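Local coordinates for pirin-like protein YHAK (Escherichia coli, PDB 2VEC) that is a redox-sensitive cytoplasmic bicupin of the pirin family that lacks quercetin 2,3-dioxygenase activity, at residues A157-P169 with Q181-A195. Residues are numbered along the deposited sequence; the frame is centred on the assembly and turned at random.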
loop_
_atom_site.group_PDB
_atom_site.type_symbol
_atom_site.label_atom_id
_atom_site.label_comp_id
_atom_site.label_asym_id
_atom_site.label_seq_id
_atom_site.Cartn_x
_atom_site.Cartn_y
_atom_site.Cartn_z
ATOM N N ALA A 157 -0.774 -13.583 -0.183
ATOM C CA ALA A 157 -1.134 -13.707 -1.571
ATOM C C ALA A 157 -2.442 -12.944 -1.853
ATOM O O ALA A 157 -3.488 -13.284 -1.302
ATOM C CB ALA A 157 -1.282 -15.210 -1.973
ATOM N N LEU A 158 -2.387 -11.958 -2.734
ATOM C CA LEU A 158 -3.590 -11.154 -3.046
ATOM C C LEU A 158 -4.616 -12.000 -3.765
ATOM O O LEU A 158 -4.302 -12.661 -4.774
ATOM C CB LEU A 158 -3.242 -9.930 -3.906
ATOM C CG LEU A 158 -2.248 -8.981 -3.270
ATOM C CD1 LEU A 158 -1.864 -7.913 -4.320
ATOM C CD2 LEU A 158 -2.878 -8.300 -2.064
ATOM N N ASN A 159 -5.825 -12.042 -3.221
ATOM C CA ASN A 159 -6.861 -12.859 -3.849
ATOM C C ASN A 159 -7.517 -12.190 -5.054
ATOM O O ASN A 159 -8.138 -12.897 -5.848
ATOM C CB ASN A 159 -7.890 -13.449 -2.865
ATOM C CG ASN A 159 -8.823 -12.405 -2.234
ATOM O OD1 ASN A 159 -9.215 -11.428 -2.857
ATOM N ND2 ASN A 159 -9.230 -12.667 -0.991
ATOM N N MET A 160 -7.365 -10.859 -5.176
ATOM C CA MET A 160 -7.841 -10.120 -6.388
ATOM C C MET A 160 -9.380 -10.060 -6.499
ATOM O O MET A 160 -9.935 -9.812 -7.580
ATOM C CB MET A 160 -7.229 -10.721 -7.672
ATOM C CG MET A 160 -5.693 -10.765 -7.679
ATOM S SD MET A 160 -4.974 -9.106 -7.493
ATOM C CE MET A 160 -3.237 -9.431 -7.673
ATOM N N GLY A 161 -10.070 -10.263 -5.375
ATOM C CA GLY A 161 -11.539 -10.173 -5.384
ATOM C C GLY A 161 -11.939 -8.688 -5.294
ATOM O O GLY A 161 -11.087 -7.798 -5.309
ATOM N N LYS A 162 -13.241 -8.422 -5.200
ATOM C CA LYS A 162 -13.706 -7.018 -5.124
ATOM C C LYS A 162 -12.996 -6.241 -4.031
ATOM O O LYS A 162 -12.535 -5.106 -4.271
ATOM C CB LYS A 162 -15.210 -6.927 -4.921
ATOM C CG LYS A 162 -16.037 -7.518 -6.055
ATOM C CD LYS A 162 -17.541 -7.192 -5.891
ATOM C CE LYS A 162 -17.782 -5.665 -5.677
ATOM N NZ LYS A 162 -19.250 -5.397 -5.514
ATOM N N GLN A 163 -12.914 -6.811 -2.822
ATOM C CA GLN A 163 -12.124 -6.170 -1.764
ATOM C C GLN A 163 -11.519 -7.206 -0.859
ATOM O O GLN A 163 -12.151 -8.240 -0.595
ATOM C CB GLN A 163 -12.959 -5.197 -0.919
ATOM C CG GLN A 163 -14.234 -5.815 -0.251
ATOM C CD GLN A 163 -14.775 -4.838 0.785
ATOM O OE1 GLN A 163 -14.118 -4.583 1.821
ATOM N NE2 GLN A 163 -15.938 -4.258 0.504
ATOM N N GLN A 164 -10.290 -6.981 -0.413
ATOM C CA GLN A 164 -9.648 -7.888 0.543
ATOM C C GLN A 164 -8.995 -7.053 1.623
ATOM O O GLN A 164 -8.380 -6.048 1.330
ATOM C CB GLN A 164 -8.602 -8.769 -0.159
ATOM C CG GLN A 164 -7.926 -9.773 0.779
ATOM C CD GLN A 164 -6.859 -10.623 0.092
ATOM O OE1 GLN A 164 -6.409 -10.325 -1.006
ATOM N NE2 GLN A 164 -6.432 -11.684 0.775
ATOM N N LEU A 165 -9.140 -7.466 2.877
ATOM C CA LEU A 165 -8.374 -6.856 3.957
ATOM C C LEU A 165 -6.999 -7.516 3.919
ATOM O O LEU A 165 -6.884 -8.740 4.107
ATOM C CB LEU A 165 -9.099 -7.125 5.290
ATOM C CG LEU A 165 -8.350 -6.695 6.544
ATOM C CD1 LEU A 165 -8.309 -5.134 6.628
ATOM C CD2 LEU A 165 -9.009 -7.293 7.751
ATOM N N ILE A 166 -5.954 -6.746 3.608
ATOM C CA ILE A 166 -4.649 -7.357 3.403
ATOM C C ILE A 166 -3.709 -7.061 4.567
ATOM O O ILE A 166 -2.632 -7.665 4.673
ATOM C CB ILE A 166 -4.034 -6.990 2.023
ATOM C CG1 ILE A 166 -3.712 -5.472 1.924
ATOM C CG2 ILE A 166 -4.949 -7.493 0.870
ATOM C CD1 ILE A 166 -2.745 -5.100 0.738
ATOM N N ALA A 167 -4.090 -6.128 5.446
ATOM C CA ALA A 167 -3.300 -5.917 6.671
ATOM C C ALA A 167 -4.174 -5.315 7.758
ATOM O O ALA A 167 -5.045 -4.488 7.453
ATOM C CB ALA A 167 -2.089 -5.007 6.369
ATOM N N SER A 168 -3.935 -5.704 9.014
ATOM C CA SER A 168 -4.717 -5.208 10.115
ATOM C C SER A 168 -3.927 -5.395 11.417
ATOM O O SER A 168 -2.874 -6.070 11.425
ATOM C CB SER A 168 -6.014 -6.006 10.196
ATOM O OG SER A 168 -5.725 -7.404 10.363
ATOM N N PRO A 169 -4.409 -4.778 12.509
ATOM C CA PRO A 169 -3.720 -4.818 13.793
ATOM C C PRO A 169 -3.546 -6.239 14.336
ATOM O O PRO A 169 -2.532 -6.516 14.997
ATOM C CB PRO A 169 -4.621 -3.970 14.713
ATOM C CG PRO A 169 -5.307 -3.041 13.791
ATOM C CD PRO A 169 -5.583 -3.889 12.546
ATOM N N GLN A 181 -2.256 0.635 14.307
ATOM C CA GLN A 181 -3.729 0.497 14.306
ATOM C C GLN A 181 -4.289 0.918 12.950
ATOM O O GLN A 181 -4.982 1.937 12.816
ATOM C CB GLN A 181 -4.360 1.345 15.420
ATOM C CG GLN A 181 -4.191 0.787 16.792
ATOM C CD GLN A 181 -4.665 -0.651 16.921
ATOM O OE1 GLN A 181 -3.875 -1.528 17.257
ATOM N NE2 GLN A 181 -5.964 -0.904 16.629
ATOM N N VAL A 182 -3.929 0.154 11.922
ATOM C CA VAL A 182 -4.200 0.525 10.549
ATOM C C VAL A 182 -4.883 -0.672 9.868
ATOM O O VAL A 182 -4.556 -1.829 10.184
ATOM C CB VAL A 182 -2.850 0.864 9.791
ATOM C CG1 VAL A 182 -3.009 0.884 8.266
ATOM C CG2 VAL A 182 -2.323 2.184 10.306
ATOM N N TRP A 183 -5.880 -0.408 9.023
ATOM C CA TRP A 183 -6.502 -1.514 8.256
ATOM C C TRP A 183 -6.306 -1.170 6.803
ATOM O O TRP A 183 -6.642 -0.061 6.379
ATOM C CB TRP A 183 -8.001 -1.693 8.553
ATOM C CG TRP A 183 -8.312 -2.338 9.902
ATOM C CD1 TRP A 183 -8.742 -3.625 10.118
ATOM C CD2 TRP A 183 -8.275 -1.713 11.185
ATOM N NE1 TRP A 183 -8.961 -3.840 11.458
ATOM C CE2 TRP A 183 -8.701 -2.673 12.135
ATOM C CE3 TRP A 183 -7.966 -0.425 11.628
ATOM C CZ2 TRP A 183 -8.768 -2.405 13.503
ATOM C CZ3 TRP A 183 -8.039 -0.150 13.012
ATOM C CH2 TRP A 183 -8.442 -1.140 13.931
ATOM N N LEU A 184 -5.772 -2.115 6.040
ATOM C CA LEU A 184 -5.422 -1.830 4.631
ATOM C C LEU A 184 -6.206 -2.771 3.759
ATOM O O LEU A 184 -6.194 -3.990 4.002
ATOM C CB LEU A 184 -3.937 -2.106 4.393
ATOM C CG LEU A 184 -3.386 -1.913 2.973
ATOM C CD1 LEU A 184 -3.635 -0.443 2.467
ATOM C CD2 LEU A 184 -1.857 -2.238 2.862
ATOM N N HIS A 185 -6.865 -2.202 2.758
ATOM C CA HIS A 185 -7.731 -2.963 1.868
ATOM C C HIS A 185 -7.220 -2.795 0.447
ATOM O O HIS A 185 -6.841 -1.675 0.042
ATOM C CB HIS A 185 -9.174 -2.444 1.926
ATOM C CG HIS A 185 -9.754 -2.408 3.314
ATOM N ND1 HIS A 185 -10.514 -3.439 3.825
ATOM C CD2 HIS A 185 -9.717 -1.459 4.275
ATOM C CE1 HIS A 185 -10.912 -3.134 5.047
ATOM N NE2 HIS A 185 -10.441 -1.934 5.346
ATOM N N HIS A 186 -7.260 -3.897 -0.290
ATOM C CA HIS A 186 -6.915 -3.948 -1.725
ATOM C C HIS A 186 -8.203 -4.168 -2.483
ATOM O O HIS A 186 -8.961 -5.077 -2.151
ATOM C CB HIS A 186 -5.928 -5.083 -1.990
ATOM C CG HIS A 186 -5.492 -5.183 -3.441
ATOM N ND1 HIS A 186 -5.599 -6.348 -4.166
ATOM C CD2 HIS A 186 -4.925 -4.274 -4.278
ATOM C CE1 HIS A 186 -5.166 -6.150 -5.403
ATOM N NE2 HIS A 186 -4.721 -4.905 -5.495
ATOM N N ILE A 187 -8.452 -3.325 -3.489
ATOM C CA ILE A 187 -9.727 -3.278 -4.223
ATOM C C ILE A 187 -9.527 -3.578 -5.697
ATOM O O ILE A 187 -8.659 -3.007 -6.315
ATOM C CB ILE A 187 -10.368 -1.836 -4.081
ATOM C CG1 ILE A 187 -10.798 -1.610 -2.642
ATOM C CG2 ILE A 187 -11.625 -1.644 -4.999
ATOM C CD1 ILE A 187 -9.882 -0.666 -1.857
ATOM N N VAL A 188 -10.317 -4.486 -6.259
ATOM C CA VAL A 188 -10.219 -4.794 -7.693
ATOM C C VAL A 188 -11.645 -4.808 -8.196
ATOM O O VAL A 188 -12.421 -5.695 -7.813
ATOM C CB VAL A 188 -9.510 -6.190 -7.970
ATOM C CG1 VAL A 188 -9.340 -6.427 -9.491
ATOM C CG2 VAL A 188 -8.116 -6.233 -7.251
ATOM N N LEU A 189 -11.993 -3.844 -9.035
ATOM C CA LEU A 189 -13.391 -3.679 -9.507
ATOM C C LEU A 189 -13.422 -3.473 -11.008
ATOM O O LEU A 189 -12.493 -2.843 -11.548
ATOM C CB LEU A 189 -14.051 -2.445 -8.853
ATOM C CG LEU A 189 -14.249 -2.472 -7.323
ATOM C CD1 LEU A 189 -14.726 -1.132 -6.747
ATOM C CD2 LEU A 189 -15.141 -3.647 -6.847
ATOM N N ASP A 190 -14.482 -3.962 -11.651
ATOM C CA ASP A 190 -14.810 -3.630 -13.043
ATOM C C ASP A 190 -15.503 -2.269 -13.045
ATOM O O ASP A 190 -16.054 -1.836 -12.020
ATOM C CB ASP A 190 -15.738 -4.688 -13.689
ATOM C CG ASP A 190 -15.088 -6.079 -13.801
ATOM O OD1 ASP A 190 -13.858 -6.159 -13.985
ATOM O OD2 ASP A 190 -15.810 -7.104 -13.741
ATOM N N LYS A 191 -15.473 -1.597 -14.189
ATOM C CA LYS A 191 -16.123 -0.301 -14.345
ATOM C C LYS A 191 -17.568 -0.380 -13.864
ATOM O O LYS A 191 -18.304 -1.323 -14.205
ATOM C CB LYS A 191 -16.058 0.155 -15.806
ATOM C CG LYS A 191 -16.590 1.537 -16.055
ATOM C CD LYS A 191 -16.562 1.854 -17.548
ATOM C CE LYS A 191 -17.073 3.253 -17.836
ATOM N NZ LYS A 191 -18.537 3.293 -17.988
ATOM N N GLY A 192 -17.956 0.585 -13.045
ATOM C CA GLY A 192 -19.323 0.666 -12.556
ATOM C C GLY A 192 -19.614 -0.186 -11.328
ATOM O O GLY A 192 -20.708 -0.087 -10.783
ATOM N N GLU A 193 -18.656 -1.022 -10.908
ATOM C CA GLU A 193 -18.808 -1.845 -9.692
ATOM C C GLU A 193 -18.499 -0.984 -8.463
ATOM O O GLU A 193 -17.835 0.046 -8.574
ATOM C CB GLU A 193 -17.850 -3.047 -9.693
ATOM C CG GLU A 193 -18.156 -4.172 -10.674
ATOM C CD GLU A 193 -17.534 -5.513 -10.227
ATOM O OE1 GLU A 193 -16.286 -5.650 -10.155
ATOM O OE2 GLU A 193 -18.314 -6.463 -9.982
ATOM N N SER A 194 -18.979 -1.402 -7.294
ATOM C CA SER A 194 -18.717 -0.641 -6.064
ATOM C C SER A 194 -18.385 -1.547 -4.890
ATOM O O SER A 194 -18.733 -2.738 -4.899
ATOM C CB SER A 194 -19.921 0.245 -5.705
ATOM O OG SER A 194 -21.091 -0.511 -5.576
ATOM N N ALA A 195 -17.747 -0.971 -3.878
ATOM C CA ALA A 195 -17.343 -1.686 -2.660
ATOM C C ALA A 195 -17.506 -0.727 -1.491
ATOM O O ALA A 195 -17.135 0.460 -1.603
ATOM C CB ALA A 195 -15.888 -2.161 -2.761
HETATM O O HOH W 1 -6.898 -8.749 -3.329
HETATM O O HOH W 2 -11.937 -8.592 -8.594
HETATM O O HOH W 3 -9.141 -7.526 -3.618
HETATM O O HOH W 4 -20.822 -3.767 -7.438
HETATM O O HOH W 5 -11.881 -5.395 2.453
#
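Gln164 and His186 form a hydrogen-bonded antiparallel pair between strands 163-168 and 183-189, whose axes run at 146°. Gln164 N to His186 O and His186 N to Gln164 O both measure 2.9 Å. Beyond Leu165 the register slips by one: Leu184 O accepts from Ile166 N at 2.8 Å and, weakly, from Ala167 N, which defines a classic beta bulge. Farther along, Pro169 lies across the Trp183 indole, its CD 3.6 Å from the five-membered-ring centroid, while Leu165 CD1 meets the indole edge and, on the sheet face it shares with His185, covers one face of that imidazole. On the face of Gln164 and His186, the His186 ring, set with CG anti to the backbone N (chi1 -179°), takes Leu158 CD1 over one face and Met160 SD at its edge, 3.6 Å from His186 CE1. Its rotation is fixed from both nitrogens: ND1 bonds to a water shared with Gln164 OE1 and Met160 N, and NE2 to Arg248. The Lys162 chain bends at chi3 (52°), bringing NZ 2.8 Å from Ser194 O and CE against Leu189 CD2; Glu193 OE2, 4.7 Å from Lys162 NZ, could add a long-range attraction. Ala167 and Leu184 pack on Leu88 of the N-terminal half, where the two cupins meet. The type II turn Asp190-Glu193 carries the chain from this sheet into the four-stranded sheet of strand 194-198, as in a cupin beta-sandwich.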